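Local coordinates for protein tudor (Drosophila melanogaster, PDB 4Q5W) that probably acts in the piRNA pathway with the Piwi proteins Aubergine and AGO3 and is required for germ-cell formation, represented here by its ninth extended-Tudor domain, at residues A[12-17]-A[124-129]; A[19-24]-A[106-111]; A[33-38]-A[95-100]; A[111-116]-A[165-170]. All blocks are in the same frame, centred on the assembly; numbering follows the deposited sequence. Where two conformers were deposited one is given.

Contact 1: A[12-17]-A[124-129]; sequences ENTSRI and LTLTTF
T14 and T125 meet methyl to methyl, CG2 to CG2 at 3.7 Å, with their side chains crossing at about a right angle. This is part of the tight, buried portion of the contact between the turn that leads into strand 16-21 and helix 122-134. T125 spends its hydroxyl on its own neighbourhood, bonding N121 O, and presents the methyl to the turn. I17 and F129 complete the tight part by reaching toward each other tip to tip. CD1 of I17 lies at the edge of the F129 ring, in its plane, 3.8 Å from CE2. Chi1 of -169° puts F129 CG anti to the backbone N, on the side of the turn; V11, M112 and I166 pack against the same side chain.

The other end lies nearer solvent: E12 is exposed, N13 and L126 partly so, and the CB atoms of E12 and N13 point away from the helix. Here L126 spreads its two methyls against the backbone of the turn: CD1 is 3.7 Å from E12 O, and CD2 is 4.1 Å from N13 CA. E12 OE1 is bonded to H10. The turn keeps its shape with bonds of its own. N13 OD1 accepts from S15 N at 2.8 Å, an Asx turn in which the donor sits in the carbonyl plane on a lone pair although the bond is bent (137° at the hydrogen). E12 and N13 together face R16 as a classic beta bulge.

The chemistry across the contact is therefore largely apolar: methyl, ring and backbone surfaces join helix and turn, with no directional bond between the two segments.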
# COMPACT_ATOMS: atom_id res chain seq x y z
N GLU A 12 1.67 -3.04 -5.34
CA GLU A 12 2.98 -3.39 -5.88
C GLU A 12 2.79 -4.11 -7.21
O GLU A 12 3.46 -3.82 -8.20
CB GLU A 12 3.75 -4.28 -4.90
CG GLU A 12 5.19 -4.54 -5.31
CD GLU A 12 6.05 -3.29 -5.24
OE1 GLU A 12 5.76 -2.39 -4.41
OE2 GLU A 12 7.02 -3.19 -6.01
N ASN A 13 1.87 -5.07 -7.20
CA ASN A 13 1.38 -5.72 -8.41
C ASN A 13 0.07 -6.39 -8.03
O ASN A 13 -0.38 -6.25 -6.90
CB ASN A 13 2.39 -6.74 -8.95
CG ASN A 13 2.81 -7.76 -7.90
OD1 ASN A 13 2.00 -8.59 -7.45
ND2 ASN A 13 4.07 -7.73 -7.52
N THR A 14 -0.56 -7.11 -8.95
CA THR A 14 -1.90 -7.64 -8.63
C THR A 14 -1.85 -8.73 -7.57
O THR A 14 -2.88 -9.05 -6.96
CB THR A 14 -2.67 -8.11 -9.89
OG1 THR A 14 -1.98 -9.20 -10.51
CG2 THR A 14 -2.83 -6.97 -10.88
N SER A 15 -0.67 -9.28 -7.32
CA SER A 15 -0.50 -10.33 -6.33
C SER A 15 0.08 -9.83 -5.01
O SER A 15 0.35 -10.62 -4.11
CB SER A 15 0.36 -11.47 -6.88
OG SER A 15 -0.33 -12.14 -7.92
N ARG A 16 0.25 -8.51 -4.91
CA ARG A 16 0.80 -7.91 -3.71
C ARG A 16 0.18 -6.54 -3.49
O ARG A 16 0.68 -5.52 -3.97
CB ARG A 16 2.34 -7.82 -3.80
CG ARG A 16 3.01 -7.35 -2.51
CD ARG A 16 4.52 -7.50 -2.62
NE ARG A 16 5.22 -6.83 -1.52
CZ ARG A 16 5.63 -7.44 -0.42
NH1 ARG A 16 6.26 -6.76 0.53
NH2 ARG A 16 5.40 -8.74 -0.25
N ILE A 17 -0.94 -6.54 -2.78
CA ILE A 17 -1.74 -5.34 -2.59
C ILE A 17 -1.85 -5.06 -1.10
O ILE A 17 -2.25 -5.94 -0.34
CB ILE A 17 -3.15 -5.54 -3.17
CG1 ILE A 17 -3.08 -5.87 -4.66
CG2 ILE A 17 -4.03 -4.29 -2.97
CD1 ILE A 17 -4.43 -6.24 -5.24
N LEU A 124 0.38 -2.17 -18.42
CA LEU A 124 -0.99 -1.84 -18.80
C LEU A 124 -1.98 -2.25 -17.71
O LEU A 124 -2.94 -1.55 -17.42
CB LEU A 124 -1.35 -2.50 -20.14
CG LEU A 124 -2.80 -2.39 -20.61
CD1 LEU A 124 -3.24 -0.94 -20.73
CD2 LEU A 124 -2.92 -3.08 -21.97
N THR A 125 -1.74 -3.41 -17.12
CA THR A 125 -2.60 -3.90 -16.07
C THR A 125 -2.55 -2.96 -14.88
O THR A 125 -3.58 -2.62 -14.31
CB THR A 125 -2.21 -5.32 -15.62
OG1 THR A 125 -2.45 -6.24 -16.70
CG2 THR A 125 -3.02 -5.76 -14.38
N LEU A 126 -1.36 -2.52 -14.51
CA LEU A 126 -1.24 -1.69 -13.31
C LEU A 126 -1.82 -0.28 -13.49
O LEU A 126 -2.43 0.26 -12.56
CB LEU A 126 0.20 -1.66 -12.80
CG LEU A 126 0.60 -3.01 -12.22
CD1 LEU A 126 1.89 -2.89 -11.41
CD2 LEU A 126 -0.53 -3.65 -11.39
N THR A 127 -1.66 0.31 -14.67
CA THR A 127 -2.23 1.63 -14.92
C THR A 127 -3.76 1.55 -15.00
O THR A 127 -4.46 2.46 -14.52
CB THR A 127 -1.62 2.31 -16.18
OG1 THR A 127 -2.12 3.65 -16.30
CG2 THR A 127 -1.94 1.54 -17.45
N THR A 128 -4.27 0.47 -15.59
CA THR A 128 -5.71 0.27 -15.66
C THR A 128 -6.27 0.04 -14.25
O THR A 128 -7.32 0.57 -13.91
CB THR A 128 -6.07 -0.90 -16.59
OG1 THR A 128 -5.46 -0.67 -17.86
CG2 THR A 128 -7.60 -1.02 -16.77
N PHE A 129 -5.54 -0.72 -13.43
CA PHE A 129 -5.97 -1.01 -12.07
C PHE A 129 -6.00 0.30 -11.26
O PHE A 129 -6.94 0.55 -10.50
CB PHE A 129 -4.98 -2.01 -11.45
CG PHE A 129 -5.42 -2.62 -10.14
CD1 PHE A 129 -6.74 -2.54 -9.68
CD2 PHE A 129 -4.49 -3.31 -9.36
CE1 PHE A 129 -7.11 -3.12 -8.48
CE2 PHE A 129 -4.86 -3.89 -8.15
CZ PHE A 129 -6.17 -3.79 -7.70

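Contact 2: A[19-24]-A[106-111]; sequences LQFSEK and VAEICS. With EPE (4-(2-hydroxyethyl)-1-piperazine ethanesulfonic acid), chain C.
L19 pairs with E108 as an antiparallel hydrogen-bonded pair: L19 N donates to E108 O at 2.9 Å (167°) and E108 N to L19 O at 2.8 Å. The directions of the two strand segments differ by 114°, so the pairing stays local. At Q20 the extended side chain crosses V106, CG lying 3.8 Å from CG1, while NE2 is bonded to D83 O.

F21 comes next, its N tied to V106 O through one water. EPE, a buffer molecule, places C6 over the centre of the F21 ring, 3.3 Å above its plane, and E108 OE2 lies obliquely, 3.5 Å from CE1. An alanine here would remove the ring and would probably leave EPE without its flat support and E108 OE2 without the ring atoms beside it.

E23 gives its backbone N to the sulfonate O1S of EPE, while E108 OE2 accepts from the hydroxyl O8 and the ring nitrogen N4. K24 closes the walk: its side chain slides past V106 in the opposite direction, and NZ donates to V106 O at 3.2 Å; a long salt bridge to E108 OE1 (3.9 Å) and a weak bond to P105 O add to it.

E23 and E108 bring like charges within 4.4 Å, OE2 to OE1. The K24 ammonium and the EPE amine would probably offset this negative patch, which is consistent with a zwitterionic buffer settling here.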
# COMPACT_ATOMS: atom_id res chain seq x y z
N LEU A 19 -3.69 -3.37 2.00
CA LEU A 19 -5.03 -2.91 2.36
C LEU A 19 -5.13 -2.64 3.84
O LEU A 19 -4.60 -3.39 4.65
CB LEU A 19 -6.09 -3.98 2.06
CG LEU A 19 -6.48 -4.32 0.63
CD1 LEU A 19 -5.40 -5.14 0.05
CD2 LEU A 19 -7.79 -5.07 0.58
N GLN A 20 -5.88 -1.60 4.19
CA GLN A 20 -6.21 -1.36 5.59
C GLN A 20 -7.64 -1.79 5.84
O GLN A 20 -8.57 -1.19 5.31
CB GLN A 20 -6.03 0.12 5.92
CG GLN A 20 -4.60 0.59 5.73
CD GLN A 20 -4.46 2.07 5.99
OE1 GLN A 20 -5.45 2.79 6.11
NE2 GLN A 20 -3.22 2.54 6.12
N PHE A 21 -7.83 -2.83 6.65
CA PHE A 21 -9.17 -3.32 6.94
C PHE A 21 -9.88 -2.39 7.91
O PHE A 21 -9.24 -1.78 8.77
CB PHE A 21 -9.12 -4.75 7.45
CG PHE A 21 -8.84 -5.74 6.36
CD1 PHE A 21 -7.55 -6.10 6.04
CD2 PHE A 21 -9.88 -6.29 5.62
CE1 PHE A 21 -7.28 -6.99 5.02
CE2 PHE A 21 -9.63 -7.19 4.59
CZ PHE A 21 -8.33 -7.54 4.30
N SER A 22 -11.20 -2.27 7.76
CA SER A 22 -11.96 -1.22 8.45
C SER A 22 -11.85 -1.27 9.97
O SER A 22 -11.97 -0.24 10.63
CB SER A 22 -13.43 -1.19 8.01
OG SER A 22 -14.16 -2.32 8.47
N GLU A 23 -11.62 -2.47 10.52
CA GLU A 23 -11.46 -2.64 11.97
C GLU A 23 -10.36 -1.73 12.53
O GLU A 23 -10.38 -1.37 13.71
CB GLU A 23 -11.13 -4.09 12.32
CG GLU A 23 -9.74 -4.52 11.86
CD GLU A 23 -9.27 -5.87 12.39
OE1 GLU A 23 -10.06 -6.57 13.07
OE2 GLU A 23 -8.10 -6.22 12.12
N LYS A 24 -9.40 -1.36 11.68
CA LYS A 24 -8.24 -0.57 12.11
C LYS A 24 -8.29 0.92 11.74
O LYS A 24 -7.30 1.63 11.91
CB LYS A 24 -6.96 -1.17 11.53
CG LYS A 24 -6.50 -2.45 12.20
CD LYS A 24 -5.17 -2.88 11.61
CE LYS A 24 -4.60 -4.12 12.28
NZ LYS A 24 -3.36 -4.55 11.55
N VAL A 106 -0.39 -1.34 10.09
CA VAL A 106 -1.84 -1.32 9.91
C VAL A 106 -2.22 -2.10 8.65
O VAL A 106 -3.02 -3.05 8.71
CB VAL A 106 -2.34 0.12 9.85
CG1 VAL A 106 -3.81 0.17 9.44
CG2 VAL A 106 -2.13 0.78 11.20
N ALA A 107 -1.63 -1.72 7.52
CA ALA A 107 -1.87 -2.41 6.24
C ALA A 107 -1.47 -3.88 6.26
O ALA A 107 -0.43 -4.25 6.81
CB ALA A 107 -1.15 -1.70 5.10
N GLU A 108 -2.32 -4.72 5.66
CA GLU A 108 -2.00 -6.12 5.48
C GLU A 108 -1.86 -6.37 3.98
O GLU A 108 -2.46 -5.67 3.18
CB GLU A 108 -3.11 -7.00 6.05
CG GLU A 108 -3.30 -6.81 7.54
CD GLU A 108 -4.54 -7.49 8.08
OE1 GLU A 108 -4.99 -7.10 9.17
OE2 GLU A 108 -5.08 -8.41 7.41
N ILE A 109 -1.05 -7.35 3.62
CA ILE A 109 -0.84 -7.66 2.21
C ILE A 109 -1.73 -8.82 1.75
O ILE A 109 -1.81 -9.86 2.40
CB ILE A 109 0.61 -8.04 1.93
CG1 ILE A 109 1.55 -6.91 2.36
CG2 ILE A 109 0.81 -8.36 0.45
CD1 ILE A 109 3.02 -7.28 2.27
N CYS A 110 -2.41 -8.63 0.62
CA CYS A 110 -3.20 -9.68 0.01
C CYS A 110 -2.90 -9.78 -1.47
O CYS A 110 -2.24 -8.91 -2.03
CB CYS A 110 -4.69 -9.41 0.21
SG CYS A 110 -5.16 -9.35 1.94
N SER A 111 -3.42 -10.82 -2.11
CA SER A 111 -3.19 -11.05 -3.52
C SER A 111 -4.50 -11.30 -4.24
O SER A 111 -5.36 -12.01 -3.72
CB SER A 111 -2.29 -12.28 -3.70
OG SER A 111 -2.20 -12.66 -5.07
N1 EPE C . -9.57 -9.22 8.68
C2 EPE C . -8.60 -8.92 9.75
C3 EPE C . -7.57 -10.05 9.83
N4 EPE C . -7.12 -10.51 8.53
C5 EPE C . -8.07 -10.54 7.44
C6 EPE C . -8.86 -9.24 7.41
C7 EPE C . -5.93 -11.35 8.43
C8 EPE C . -5.71 -11.94 7.04
O8 EPE C . -5.26 -10.95 6.13
C9 EPE C . -10.73 -8.31 8.60
C10 EPE C . -11.03 -7.69 9.95
S EPE C . -12.43 -6.55 9.84
O1S EPE C . -11.87 -5.22 9.53
O2S EPE C . -13.38 -6.96 8.83
O3S EPE C . -13.12 -6.51 11.12
O HOH W 1 -5.62 -3.78 8.08

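Contact 3: A[33-38]-A[95-100]; sequences EKLNGS and ELPQEF
The ring of F100 receives K34 at its edge, where CB stands near the ring plane, 3.7 Å from CZ. P97 CG, from the same segment as the ring, also lies in the plane at the edge. Over one face stands E99 CG, 3.7 Å above the plane and displaced toward the rim. L35 comes in obliquely, CD2 3.8 Å from CE2. The same methyl touches the proline ring, P97 CD lying 4.1 Å away, so one leucine branch bridges the two cyclic side chains.

The turn that presents these groups is held by F100 N, which bonds P97 O at 3.1 Å. Beyond the segments, V54 packs on L35 and P97, while R65 touches L35 and F100. The apolar part of the contact thus lies against strands 52-56 and 63-71 of the four-stranded sheet, and it ties the end of helix 25-37 to the loop that follows strand 87-90.

On the exposed side K34 and E99 cross obliquely. The lysine chain runs extended as far as CE and then bends, a final torsion of -68° placing NZ beside the carboxylate. The ammonium forms a salt bridge with OE1 at 3.5 Å, which as a hydrogen bond is weak, and the carboxylate also lies against the lysine hydrocarbon, OE2 being 3.6 Å from CD.

Taken together, the distances imply two layers of unlike strength: an apolar cluster of the buried L35 and F100 with P97 at its border, fixed by shape, and at the surface a loose ion pair that probably adds electrostatic attraction more than directional hold.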
# COMPACT_ATOMS: atom_id res chain seq x y z
N GLU A 33 -2.55 11.08 14.07
CA GLU A 33 -2.73 12.23 14.96
C GLU A 33 -1.54 12.37 15.90
O GLU A 33 -1.02 13.46 16.10
CB GLU A 33 -4.03 12.12 15.76
CG GLU A 33 -4.03 12.98 17.01
CD GLU A 33 -5.33 13.73 17.21
OE1 GLU A 33 -6.32 13.10 17.65
OE2 GLU A 33 -5.36 14.95 16.93
N LYS A 34 -1.10 11.25 16.47
CA LYS A 34 0.02 11.31 17.40
C LYS A 34 1.34 11.69 16.71
O LYS A 34 2.12 12.50 17.24
CB LYS A 34 0.14 9.99 18.16
CG LYS A 34 -0.91 9.83 19.25
CD LYS A 34 -0.89 8.42 19.82
CE LYS A 34 -1.82 8.29 21.01
NZ LYS A 34 -1.34 9.08 22.17
N LEU A 35 1.59 11.12 15.54
CA LEU A 35 2.82 11.44 14.81
C LEU A 35 2.85 12.88 14.29
O LEU A 35 3.91 13.50 14.21
CB LEU A 35 3.06 10.46 13.66
CG LEU A 35 3.53 9.06 14.04
CD1 LEU A 35 3.67 8.20 12.81
CD2 LEU A 35 4.85 9.13 14.81
N ASN A 36 1.69 13.43 13.94
CA ASN A 36 1.66 14.78 13.39
C ASN A 36 1.33 15.88 14.41
O ASN A 36 1.18 17.04 14.04
CB ASN A 36 0.70 14.86 12.21
CG ASN A 36 1.19 14.06 11.03
OD1 ASN A 36 2.03 14.52 10.26
ND2 ASN A 36 0.67 12.85 10.88
N GLY A 37 1.23 15.51 15.68
CA GLY A 37 0.74 16.43 16.69
C GLY A 37 1.79 16.93 17.66
O GLY A 37 1.57 17.92 18.37
N SER A 38 2.93 16.26 17.70
CA SER A 38 4.00 16.62 18.63
C SER A 38 5.34 16.63 17.92
O SER A 38 5.50 16.04 16.86
CB SER A 38 4.03 15.61 19.79
OG SER A 38 2.78 15.56 20.45
N GLU A 95 13.25 9.40 15.30
CA GLU A 95 13.05 8.25 16.17
C GLU A 95 11.58 7.88 16.23
O GLU A 95 10.72 8.75 16.23
CB GLU A 95 13.55 8.54 17.59
CG GLU A 95 14.94 9.13 17.69
CD GLU A 95 16.05 8.13 17.35
OE1 GLU A 95 15.75 6.95 17.08
OE2 GLU A 95 17.23 8.54 17.36
N LEU A 96 11.29 6.59 16.28
CA LEU A 96 9.92 6.13 16.51
C LEU A 96 9.58 6.23 17.99
O LEU A 96 10.25 5.62 18.82
CB LEU A 96 9.78 4.68 16.05
CG LEU A 96 8.38 4.08 16.24
CD1 LEU A 96 7.41 4.72 15.26
CD2 LEU A 96 8.44 2.58 16.08
N PRO A 97 8.55 7.02 18.33
CA PRO A 97 8.16 7.13 19.74
C PRO A 97 7.85 5.75 20.33
O PRO A 97 7.29 4.89 19.63
CB PRO A 97 6.90 7.99 19.68
CG PRO A 97 7.10 8.85 18.47
CD PRO A 97 7.78 7.93 17.47
N GLN A 98 8.24 5.55 21.59
CA GLN A 98 8.15 4.25 22.25
C GLN A 98 6.76 3.61 22.21
O GLN A 98 6.64 2.37 22.16
CB GLN A 98 8.61 4.38 23.71
CG GLN A 98 8.71 3.06 24.46
CD GLN A 98 9.74 2.11 23.87
OE1 GLN A 98 10.60 2.52 23.09
NE2 GLN A 98 9.66 0.84 24.26
N GLU A 99 5.72 4.44 22.25
CA GLU A 99 4.34 3.94 22.31
C GLU A 99 3.92 3.14 21.08
O GLU A 99 2.90 2.43 21.12
CB GLU A 99 3.36 5.09 22.57
CG GLU A 99 3.37 6.17 21.49
CD GLU A 99 2.35 7.27 21.76
OE1 GLU A 99 1.46 7.07 22.60
OE2 GLU A 99 2.46 8.34 21.13
N PHE A 100 4.69 3.24 20.00
CA PHE A 100 4.36 2.56 18.75
C PHE A 100 5.15 1.28 18.52
O PHE A 100 4.83 0.53 17.59
CB PHE A 100 4.64 3.48 17.55
CG PHE A 100 3.85 4.75 17.56
CD1 PHE A 100 2.50 4.74 17.24
CD2 PHE A 100 4.46 5.95 17.85
CE1 PHE A 100 1.77 5.91 17.24
CE2 PHE A 100 3.73 7.13 17.84
CZ PHE A 100 2.38 7.10 17.53

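Contact 4: A[111-116]-A[165-170]; sequences SMEPSA and KIYEHL
Y167 OH donates to P114 O at 2.7 Å, the one hydrogen bond between segments 111-116 and 165-170, the latter at the start of helix 166-182. The hydroxyl does not lie in the carbonyl plane but is tilted 35° from it. Y167 reaches the loop with CG anti to the backbone N, which sends the side chain off the first turn of the helix. A phenylalanine in its place would keep the ring but lose the hydroxyl, and would probably leave P114 O without this donor and the loop less firmly fixed to the helix.

E113 lies against one face of the ring. Its CB makes a CH-pi contact 3.8 Å from the centroid, 17° off the ring normal. Its carboxylate reaches back across the ring toward the helix, OE1 coming within 3.5 Å of Y167 CD2. S115 touches with CB only, 3.9 Å from Y167 OH; its OG is engaged with Q171 OE1 and caps I117 N at the start of helix 116-120.

M112 covers the inner side. Its chain bends at the last torsion (chi3 72°), which brings CE to I166 CG2 at 3.6 Å, the two side chains crossing at about a right angle. CE also lies 3.7 Å from Y167 N. Both M112 and I166 pack on L156 and on F129, and so they belong to the buried interior between sheet and helices.

A C-terminal helix docked in this way beside the end of strand 108-112 is consistent with the staphylococcal-nuclease-like, OB-fold half of an extended Tudor domain, whose five-stranded sheet includes that strand.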
# COMPACT_ATOMS: atom_id res chain seq x y z
N SER A 111 -3.42 -10.82 -2.11
CA SER A 111 -3.19 -11.05 -3.52
C SER A 111 -4.50 -11.30 -4.24
O SER A 111 -5.36 -12.01 -3.72
CB SER A 111 -2.29 -12.28 -3.70
OG SER A 111 -2.20 -12.66 -5.07
N MET A 112 -4.67 -10.74 -5.43
CA MET A 112 -5.78 -11.15 -6.27
C MET A 112 -5.45 -12.52 -6.84
O MET A 112 -4.31 -12.99 -6.74
CB MET A 112 -6.02 -10.16 -7.42
CG MET A 112 -6.13 -8.72 -6.95
SD MET A 112 -6.36 -7.56 -8.32
CE MET A 112 -8.03 -8.01 -8.70
N GLU A 113 -6.46 -13.17 -7.41
CA GLU A 113 -6.27 -14.40 -8.15
C GLU A 113 -5.28 -14.15 -9.30
O GLU A 113 -5.12 -13.01 -9.74
CB GLU A 113 -7.62 -14.88 -8.67
CG GLU A 113 -8.58 -15.27 -7.54
CD GLU A 113 -10.02 -15.29 -7.98
OE1 GLU A 113 -10.62 -14.19 -8.07
OE2 GLU A 113 -10.54 -16.39 -8.22
N PRO A 114 -4.56 -15.20 -9.74
CA PRO A 114 -3.56 -15.05 -10.80
C PRO A 114 -4.19 -14.99 -12.18
O PRO A 114 -5.25 -15.58 -12.41
CB PRO A 114 -2.74 -16.34 -10.68
CG PRO A 114 -3.68 -17.32 -10.14
CD PRO A 114 -4.54 -16.55 -9.16
N SER A 115 -3.54 -14.30 -13.10
CA SER A 115 -3.98 -14.29 -14.49
C SER A 115 -2.81 -13.99 -15.42
O SER A 115 -2.08 -13.03 -15.21
CB SER A 115 -5.08 -13.25 -14.71
OG SER A 115 -5.38 -13.14 -16.10
N ALA A 116 -2.64 -14.82 -16.45
CA ALA A 116 -1.58 -14.57 -17.42
C ALA A 116 -1.74 -13.22 -18.12
O ALA A 116 -0.76 -12.65 -18.61
CB ALA A 116 -1.51 -15.71 -18.44
N LYS A 165 -16.59 -6.12 -10.09
CA LYS A 165 -15.79 -7.29 -9.74
C LYS A 165 -14.42 -7.11 -10.35
O LYS A 165 -14.23 -7.27 -11.56
CB LYS A 165 -16.44 -8.56 -10.29
CG LYS A 165 -17.88 -8.76 -9.83
CD LYS A 165 -18.52 -10.00 -10.46
CE LYS A 165 -19.83 -10.35 -9.75
NZ LYS A 165 -20.50 -11.57 -10.30
N ILE A 166 -13.45 -6.77 -9.51
CA ILE A 166 -12.19 -6.25 -10.02
C ILE A 166 -11.36 -7.25 -10.82
O ILE A 166 -10.78 -6.90 -11.83
CB ILE A 166 -11.37 -5.59 -8.91
CG1 ILE A 166 -12.15 -4.39 -8.37
CG2 ILE A 166 -10.02 -5.12 -9.42
CD1 ILE A 166 -11.59 -3.83 -7.08
N TYR A 167 -11.31 -8.50 -10.37
CA TYR A 167 -10.50 -9.50 -11.06
C TYR A 167 -10.99 -9.68 -12.50
O TYR A 167 -10.21 -9.57 -13.46
CB TYR A 167 -10.52 -10.83 -10.29
CG TYR A 167 -9.83 -11.99 -11.00
CD1 TYR A 167 -8.46 -11.98 -11.21
CD2 TYR A 167 -10.56 -13.10 -11.43
CE1 TYR A 167 -7.83 -13.04 -11.86
CE2 TYR A 167 -9.93 -14.16 -12.07
CZ TYR A 167 -8.56 -14.12 -12.28
OH TYR A 167 -7.92 -15.17 -12.91
N GLU A 168 -12.28 -9.92 -12.64
CA GLU A 168 -12.87 -10.10 -13.95
C GLU A 168 -12.89 -8.81 -14.77
O GLU A 168 -12.61 -8.84 -15.96
CB GLU A 168 -14.26 -10.71 -13.84
CG GLU A 168 -14.25 -12.13 -13.28
CD GLU A 168 -14.22 -12.21 -11.76
OE1 GLU A 168 -14.20 -11.14 -11.11
OE2 GLU A 168 -14.24 -13.34 -11.22
N HIS A 169 -13.23 -7.69 -14.14
CA HIS A 169 -13.31 -6.43 -14.87
C HIS A 169 -11.95 -5.96 -15.37
O HIS A 169 -11.83 -5.43 -16.48
CB HIS A 169 -13.91 -5.34 -13.99
CG HIS A 169 -14.41 -4.17 -14.77
ND1 HIS A 169 -15.59 -4.20 -15.49
CD2 HIS A 169 -13.87 -2.94 -14.99
CE1 HIS A 169 -15.77 -3.04 -16.09
NE2 HIS A 169 -14.75 -2.25 -15.79
N LEU A 170 -10.93 -6.15 -14.55
CA LEU A 170 -9.58 -5.71 -14.93
C LEU A 170 -9.08 -6.50 -16.13
O LEU A 170 -8.48 -5.94 -17.05
CB LEU A 170 -8.62 -5.86 -13.76
CG LEU A 170 -7.22 -5.28 -13.97
CD1 LEU A 170 -7.27 -3.79 -14.32
CD2 LEU A 170 -6.38 -5.51 -12.73
O HOH W 2 -13.01 -14.05 -8.70

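Overall arrangement
Contacts 1, 2 and 4 gather on one five-stranded sheet, whereas contact 3 lies apart beside the four-stranded Tudor sheet. Contacts 1 and 4 are neighbours, their centres about 9 Å apart, and T14 O and M112 N join them at 2.9 Å, probably by a hydrogen bond. Contact 2, centred about 17 Å from contact 1, is linked to it through I17 N and C110 O at 2.8 Å; it shares S111 with contact 4 and holds the bound buffer molecule. Contact 3 is about 21 Å from contact 2 and 37 Å from contact 4, centre to centre. Helix 25-37, following strand 16-21, spans the two halves of the extended Tudor domain.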